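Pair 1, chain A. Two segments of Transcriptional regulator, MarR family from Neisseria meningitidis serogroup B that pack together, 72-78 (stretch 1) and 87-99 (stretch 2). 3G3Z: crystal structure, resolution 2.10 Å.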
# COMPACT_ATOMS: atom_id res chain seq x y z
N GLN A 72 1.43 -26.55 9.75
CA GLN A 72 0.72 -26.34 11.00
C GLN A 72 -0.63 -27.04 10.99
O GLN A 72 -1.40 -26.93 11.95
CB GLN A 72 0.57 -24.86 11.29
CG GLN A 72 1.85 -24.24 11.82
CD GLN A 72 1.57 -23.04 12.70
OE1 GLN A 72 1.80 -23.07 13.91
NE2 GLN A 72 1.06 -21.98 12.09
N GLY A 73 -0.90 -27.78 9.92
CA GLY A 73 -2.16 -28.50 9.74
C GLY A 73 -3.39 -27.61 9.54
O GLY A 73 -4.51 -28.07 9.71
N LEU A 74 -3.17 -26.36 9.16
CA LEU A 74 -4.27 -25.39 9.06
C LEU A 74 -4.92 -25.34 7.68
O LEU A 74 -6.08 -24.92 7.55
CB LEU A 74 -3.80 -24.00 9.50
CG LEU A 74 -3.30 -23.93 10.94
CD1 LEU A 74 -2.62 -22.59 11.24
CD2 LEU A 74 -4.46 -24.21 11.93
N ILE A 75 -4.18 -25.75 6.66
CA ILE A 75 -4.66 -25.80 5.28
C ILE A 75 -4.31 -27.14 4.62
O ILE A 75 -3.58 -27.94 5.20
CB ILE A 75 -4.11 -24.63 4.42
CG1 ILE A 75 -2.58 -24.71 4.31
CG2 ILE A 75 -4.58 -23.27 4.96
CD1 ILE A 75 -1.98 -23.80 3.27
N GLU A 76 -4.83 -27.37 3.41
CA GLU A 76 -4.54 -28.59 2.66
C GLU A 76 -4.79 -28.42 1.16
O GLU A 76 -5.72 -27.73 0.74
CB GLU A 76 -5.39 -29.75 3.19
CG GLU A 76 -6.89 -29.56 2.98
CD GLU A 76 -7.74 -30.43 3.88
OE1 GLU A 76 -7.20 -31.39 4.47
OE2 GLU A 76 -8.94 -30.14 4.01
N TRP A 77 -3.94 -29.06 0.35
CA TRP A 77 -4.19 -29.20 -1.07
C TRP A 77 -5.06 -30.43 -1.28
O TRP A 77 -4.90 -31.43 -0.59
CB TRP A 77 -2.88 -29.40 -1.84
CG TRP A 77 -1.94 -28.25 -1.74
CD1 TRP A 77 -1.89 -27.16 -2.56
CD2 TRP A 77 -0.90 -28.06 -0.77
NE1 TRP A 77 -0.89 -26.31 -2.17
CE2 TRP A 77 -0.27 -26.83 -1.06
CE3 TRP A 77 -0.45 -28.81 0.33
CZ2 TRP A 77 0.80 -26.34 -0.30
CZ3 TRP A 77 0.61 -28.32 1.08
CH2 TRP A 77 1.22 -27.09 0.76
N GLN A 78 -5.99 -30.35 -2.23
CA GLN A 78 -6.71 -31.54 -2.66
C GLN A 78 -5.74 -32.41 -3.46
O GLN A 78 -4.69 -31.93 -3.89
CB GLN A 78 -7.93 -31.17 -3.50
CG GLN A 78 -7.59 -30.50 -4.81
CD GLN A 78 -8.29 -31.15 -5.99
OE1 GLN A 78 -9.48 -30.94 -6.22
NE2 GLN A 78 -7.54 -31.96 -6.74
N ARG A 87 -3.15 -26.47 -7.75
CA ARG A 87 -4.19 -27.32 -7.17
C ARG A 87 -4.97 -26.58 -6.08
O ARG A 87 -4.43 -25.69 -5.42
CB ARG A 87 -3.56 -28.62 -6.65
CG ARG A 87 -4.54 -29.75 -6.37
CD ARG A 87 -4.10 -31.10 -6.96
NE ARG A 87 -2.65 -31.32 -7.01
CZ ARG A 87 -1.88 -31.71 -5.99
NH1 ARG A 87 -2.41 -31.94 -4.79
NH2 ARG A 87 -0.58 -31.88 -6.17
N LEU A 88 -6.24 -26.94 -5.92
CA LEU A 88 -7.15 -26.24 -5.00
C LEU A 88 -6.72 -26.33 -3.55
O LEU A 88 -6.42 -27.41 -3.03
CB LEU A 88 -8.59 -26.75 -5.13
CG LEU A 88 -9.48 -26.19 -6.24
CD1 LEU A 88 -10.69 -27.09 -6.45
CD2 LEU A 88 -9.91 -24.75 -5.94
N LEU A 89 -6.70 -25.17 -2.90
CA LEU A 89 -6.31 -25.04 -1.51
C LEU A 89 -7.56 -24.92 -0.64
O LEU A 89 -8.51 -24.22 -0.99
CB LEU A 89 -5.42 -23.81 -1.36
CG LEU A 89 -4.28 -23.71 -0.36
CD1 LEU A 89 -3.39 -24.94 -0.34
CD2 LEU A 89 -3.46 -22.47 -0.73
N SER A 90 -7.54 -25.60 0.50
CA SER A 90 -8.68 -25.67 1.39
C SER A 90 -8.23 -25.46 2.84
O SER A 90 -7.13 -25.84 3.22
CB SER A 90 -9.35 -27.04 1.22
OG SER A 90 -10.32 -27.29 2.21
N LEU A 91 -9.08 -24.82 3.65
CA LEU A 91 -8.90 -24.82 5.10
C LEU A 91 -9.25 -26.20 5.66
O LEU A 91 -10.28 -26.78 5.30
CB LEU A 91 -9.80 -23.78 5.75
CG LEU A 91 -9.32 -22.44 6.34
CD1 LEU A 91 -7.99 -21.91 5.80
CD2 LEU A 91 -10.43 -21.42 6.18
N THR A 92 -8.40 -26.72 6.53
CA THR A 92 -8.71 -27.93 7.27
C THR A 92 -9.76 -27.62 8.33
O THR A 92 -10.13 -26.46 8.52
CB THR A 92 -7.47 -28.49 7.96
OG1 THR A 92 -6.98 -27.52 8.88
CG2 THR A 92 -6.39 -28.82 6.93
N GLU A 93 -10.22 -28.64 9.04
CA GLU A 93 -11.11 -28.41 10.17
C GLU A 93 -10.46 -27.52 11.24
O GLU A 93 -11.07 -26.56 11.70
CB GLU A 93 -11.62 -29.73 10.77
CG GLU A 93 -12.81 -30.33 10.02
CD GLU A 93 -13.86 -29.29 9.60
OE1 GLU A 93 -14.36 -28.52 10.46
OE2 GLU A 93 -14.19 -29.24 8.39
N THR A 94 -9.21 -27.83 11.59
CA THR A 94 -8.47 -27.00 12.55
C THR A 94 -8.26 -25.58 12.01
O THR A 94 -8.26 -24.62 12.78
CB THR A 94 -7.12 -27.63 12.95
OG1 THR A 94 -6.26 -27.69 11.81
CG2 THR A 94 -7.33 -29.04 13.52
N GLY A 95 -8.09 -25.46 10.69
CA GLY A 95 -7.98 -24.16 10.02
C GLY A 95 -9.22 -23.28 10.11
O GLY A 95 -9.12 -22.06 10.25
N LYS A 96 -10.39 -23.91 10.03
CA LYS A 96 -11.66 -23.19 10.08
C LYS A 96 -11.92 -22.61 11.47
O LYS A 96 -12.29 -21.44 11.58
CB LYS A 96 -12.81 -24.10 9.64
CG LYS A 96 -12.70 -24.52 8.20
CD LYS A 96 -13.68 -25.61 7.84
CE LYS A 96 -13.44 -26.03 6.41
NZ LYS A 96 -14.57 -26.83 5.88
N ALA A 97 -11.73 -23.42 12.51
CA ALA A 97 -11.76 -22.93 13.88
C ALA A 97 -10.71 -21.82 14.08
O ALA A 97 -11.01 -20.77 14.65
CB ALA A 97 -11.53 -24.09 14.86
N TYR A 98 -9.50 -22.05 13.59
CA TYR A 98 -8.42 -21.04 13.62
C TYR A 98 -8.85 -19.72 12.95
O TYR A 98 -8.64 -18.64 13.50
CB TYR A 98 -7.17 -21.62 12.97
CG TYR A 98 -5.90 -20.77 13.02
CD1 TYR A 98 -5.63 -19.85 12.02
CD2 TYR A 98 -4.95 -20.95 14.03
CE1 TYR A 98 -4.46 -19.10 12.02
CE2 TYR A 98 -3.78 -20.20 14.05
CZ TYR A 98 -3.54 -19.27 13.03
OH TYR A 98 -2.40 -18.50 13.01
N ALA A 99 -9.48 -19.82 11.78
CA ALA A 99 -9.86 -18.63 11.00
C ALA A 99 -11.11 -17.90 11.49
O ALA A 99 -11.27 -16.71 11.21
CB ALA A 99 -9.99 -18.96 9.51
O HOH W 1 -3.73 -27.65 13.21

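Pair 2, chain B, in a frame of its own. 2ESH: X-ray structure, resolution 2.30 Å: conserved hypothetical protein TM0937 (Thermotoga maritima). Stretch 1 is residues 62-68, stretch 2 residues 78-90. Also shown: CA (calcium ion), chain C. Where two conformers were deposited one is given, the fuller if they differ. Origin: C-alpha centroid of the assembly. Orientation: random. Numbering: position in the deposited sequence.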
# COMPACT_ATOMS: atom_id res chain seq x y z
N SER B 62 -6.57 6.82 -11.32
CA SER B 62 -6.45 8.07 -10.57
C SER B 62 -5.21 8.80 -10.97
O SER B 62 -5.03 9.97 -10.59
CB SER B 62 -6.54 7.78 -9.05
OG SER B 62 -7.87 7.23 -8.74
N GLY B 63 -4.34 8.12 -11.74
CA GLY B 63 -3.15 8.72 -12.40
C GLY B 63 -1.91 8.61 -11.53
O GLY B 63 -0.86 9.27 -11.78
N PHE B 64 -1.97 7.70 -10.55
CA PHE B 64 -0.82 7.54 -9.62
C PHE B 64 0.11 6.49 -10.15
O PHE B 64 1.22 6.29 -9.65
CB PHE B 64 -1.34 7.16 -8.22
CG PHE B 64 -2.24 8.21 -7.61
CD1 PHE B 64 -1.93 9.59 -7.75
CD2 PHE B 64 -3.39 7.84 -6.91
CE1 PHE B 64 -2.75 10.56 -7.22
CE2 PHE B 64 -4.22 8.81 -6.30
CZ PHE B 64 -3.91 10.17 -6.47
N LEU B 65 -0.36 5.80 -11.17
CA LEU B 65 0.39 4.70 -11.77
C LEU B 65 0.14 4.80 -13.26
O LEU B 65 -1.00 5.14 -13.69
CB LEU B 65 -0.19 3.31 -11.32
CG LEU B 65 0.05 2.77 -9.91
CD1 LEU B 65 -0.29 1.35 -9.76
CD2 LEU B 65 1.49 2.99 -9.43
N SER B 66 1.19 4.49 -14.04
CA SER B 66 1.00 4.25 -15.50
C SER B 66 1.23 2.77 -15.83
O SER B 66 1.79 2.02 -15.03
CB SER B 66 1.95 5.10 -16.33
OG SER B 66 3.29 4.72 -16.04
N THR B 67 0.94 2.37 -17.06
CA THR B 67 0.93 0.94 -17.41
C THR B 67 1.61 0.70 -18.77
O THR B 67 1.53 1.50 -19.65
CB THR B 67 -0.53 0.62 -17.29
OG1 THR B 67 -0.78 -0.49 -16.43
CG2 THR B 67 -1.27 0.72 -18.49
N GLU B 68 2.32 -0.40 -18.94
CA GLU B 68 2.81 -0.76 -20.25
C GLU B 68 2.88 -2.29 -20.27
O GLU B 68 3.37 -2.85 -19.37
CB GLU B 68 4.18 -0.13 -20.47
CG GLU B 68 4.84 -0.50 -21.81
CD GLU B 68 6.16 0.22 -22.00
OE1 GLU B 68 7.20 -0.34 -21.56
OE2 GLU B 68 6.15 1.38 -22.51
N LYS B 78 1.00 -6.93 -17.85
CA LYS B 78 0.82 -5.49 -17.80
C LYS B 78 1.63 -4.92 -16.64
O LYS B 78 1.34 -5.23 -15.48
CB LYS B 78 -0.65 -5.21 -17.60
CG LYS B 78 -1.00 -3.76 -17.86
CD LYS B 78 -2.46 -3.52 -17.98
CE LYS B 78 -2.75 -2.20 -18.63
NZ LYS B 78 -4.25 -1.98 -18.86
N ILE B 79 2.70 -4.16 -16.95
CA ILE B 79 3.62 -3.54 -15.92
C ILE B 79 3.15 -2.17 -15.40
O ILE B 79 2.92 -1.21 -16.15
CB ILE B 79 5.00 -3.44 -16.46
CG1 ILE B 79 5.50 -4.82 -17.00
CG2 ILE B 79 5.98 -2.96 -15.35
CD1 ILE B 79 5.45 -5.99 -15.98
N TYR B 80 2.96 -2.08 -14.10
CA TYR B 80 2.56 -0.83 -13.41
C TYR B 80 3.78 -0.08 -12.96
O TYR B 80 4.74 -0.68 -12.52
CB TYR B 80 1.67 -1.11 -12.19
CG TYR B 80 0.40 -1.68 -12.59
CD1 TYR B 80 -0.75 -0.85 -12.73
CD2 TYR B 80 0.30 -3.06 -12.91
CE1 TYR B 80 -1.96 -1.36 -13.19
CE2 TYR B 80 -0.92 -3.59 -13.39
CZ TYR B 80 -2.06 -2.72 -13.51
OH TYR B 80 -3.28 -3.19 -13.95
N ARG B 81 3.73 1.25 -13.06
CA ARG B 81 4.88 2.12 -12.76
C ARG B 81 4.36 3.40 -12.09
O ARG B 81 3.30 3.95 -12.49
CB ARG B 81 5.65 2.40 -14.09
CG ARG B 81 6.70 3.49 -14.11
CD ARG B 81 7.56 3.43 -15.44
NE ARG B 81 7.87 2.05 -15.87
CZ ARG B 81 9.07 1.44 -15.78
NH1 ARG B 81 10.13 2.08 -15.23
NH2 ARG B 81 9.20 0.17 -16.22
N ILE B 82 5.03 3.86 -11.05
CA ILE B 82 4.54 5.13 -10.38
C ILE B 82 4.73 6.38 -11.30
O ILE B 82 5.75 6.50 -11.99
CB ILE B 82 5.13 5.35 -8.91
CG1 ILE B 82 4.22 6.34 -8.13
CG2 ILE B 82 6.63 5.75 -8.98
CD1 ILE B 82 4.40 6.35 -6.64
N THR B 83 3.73 7.28 -11.31
CA THR B 83 3.83 8.54 -11.95
C THR B 83 4.24 9.64 -10.90
O THR B 83 4.14 9.40 -9.72
CB THR B 83 2.48 8.93 -12.49
OG1 THR B 83 1.66 9.24 -11.36
CG2 THR B 83 1.82 7.74 -13.46
N PRO B 84 4.69 10.90 -11.36
CA PRO B 84 5.04 12.00 -10.43
C PRO B 84 3.83 12.41 -9.55
O PRO B 84 3.97 12.85 -8.41
CB PRO B 84 5.44 13.20 -11.36
CG PRO B 84 5.74 12.57 -12.78
CD PRO B 84 4.87 11.26 -12.80
N GLN B 85 2.64 12.29 -10.08
CA GLN B 85 1.46 12.44 -9.19
C GLN B 85 1.34 11.42 -8.02
O GLN B 85 0.86 11.77 -6.93
CB GLN B 85 0.15 12.52 -9.97
CG GLN B 85 0.10 13.77 -11.01
CD GLN B 85 0.22 15.19 -10.31
OE1 GLN B 85 -0.77 15.67 -9.73
NE2 GLN B 85 1.43 15.86 -10.41
N GLY B 86 1.79 10.19 -8.30
CA GLY B 86 1.67 9.06 -7.47
C GLY B 86 2.67 9.25 -6.40
O GLY B 86 2.40 8.96 -5.23
N LYS B 87 3.81 9.79 -6.77
CA LYS B 87 4.78 10.17 -5.76
C LYS B 87 4.31 11.28 -4.81
O LYS B 87 4.60 11.23 -3.62
CB LYS B 87 6.15 10.52 -6.36
CG LYS B 87 6.85 9.34 -6.93
CD LYS B 87 8.15 9.82 -7.53
CE LYS B 87 9.33 8.80 -7.42
NZ LYS B 87 10.75 9.46 -7.25
N LEU B 88 3.56 12.23 -5.31
CA LEU B 88 2.92 13.29 -4.47
C LEU B 88 1.85 12.71 -3.53
O LEU B 88 1.73 13.10 -2.38
CB LEU B 88 2.35 14.44 -5.34
CG LEU B 88 3.45 15.33 -6.01
CD1 LEU B 88 2.87 16.20 -7.08
CD2 LEU B 88 4.12 16.28 -4.93
N TYR B 89 1.12 11.72 -4.00
CA TYR B 89 0.11 11.03 -3.18
C TYR B 89 0.83 10.26 -2.10
O TYR B 89 0.44 10.30 -0.89
CB TYR B 89 -0.72 10.13 -4.04
CG TYR B 89 -1.83 9.40 -3.37
CD1 TYR B 89 -3.06 10.03 -3.11
CD2 TYR B 89 -1.70 8.07 -3.07
CE1 TYR B 89 -4.13 9.33 -2.57
CE2 TYR B 89 -2.78 7.35 -2.51
CZ TYR B 89 -3.97 7.97 -2.30
OH TYR B 89 -4.96 7.27 -1.76
N LEU B 90 1.97 9.71 -2.49
CA LEU B 90 2.83 9.04 -1.51
C LEU B 90 3.39 9.89 -0.38
O LEU B 90 3.54 9.38 0.77
CB LEU B 90 3.99 8.34 -2.23
CG LEU B 90 4.52 6.98 -1.75
CD1 LEU B 90 3.50 5.91 -1.33
CD2 LEU B 90 5.45 6.39 -2.76
CA CA C . 0.51 3.28 -21.22
O HOH W 2 4.78 6.70 -15.06
O HOH W 3 -0.69 1.16 -20.88

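A backbone arrangement can be held by a few invariant residues while the side chains around them vary, and these two pairs illustrate the point. In each, a strand that follows the end of a helix runs antiparallel to a second strand, which leads directly into another helix. The strand axes make an angle of 149° in both pairs, and 14 central residues superpose with an RMSD of 0.8 Å.

The matching positions that keep their identity lie mostly where strand gives way to helix. Gly A73 and Gly B63 end the preceding helix in a Schellman motif, with the positive phi that favours glycine. The carbonyl of each receives a hydrogen bond from a threonine: Thr A92 OG1 to Gly A73 O is 2.7 Å, and Thr B83 OG1 to Gly B63 O is 2.6 Å. The same hydroxyl oxygen caps the next helix by accepting from Gly A95 N or Gly B86 N, so one small side chain ties the end of one helix to the start of another. Beside it, the threonine nitrogen bonds the next carbonyl, with Thr A92 N to Leu A74 O at 3.1 Å and Thr B83 N to Phe B64 O at 3.2 Å. The helix glycine lets the chains close in: an ideal CB on Gly A95 would sit 1.9 Å from Leu A74 O, and one on Gly B86 2.1 Å from Phe B64 O, a clash in either case.

Above this framework, Leu A74 matches Phe B64, with side-chain centres only 0.6 Å apart, and each meets a matching tyrosine. Leucine places a methyl over the ring, Leu A74 CD1 lying 3.8 Å from the centroid of Tyr A98. Phenylalanine instead forms an offset stack with Tyr B89, with ring centroids 4.2 Å apart and planes at 21°.

Along the strands, backbone pairing is conserved while the packing changes. Glu A76 and Ser A90 exchange two hydrogen bonds, as do Ser B66 and Arg B81. The aromatic residue, however, changes strands. In pair 1 Trp A77 is on the first strand, and Leu A89 CD1 lies over its five-membered ring, 3.5 Å from the centroid. In pair 2 the matching residues are Thr B67 and Tyr B80; Thr B67 OG1 lies over the tyrosine ring, 3.6 Å from Tyr B80 CE1, while Leu B65 CD1 approaches Tyr B80 CD1 at 3.7 Å. The same backbone thus accommodates either arrangement.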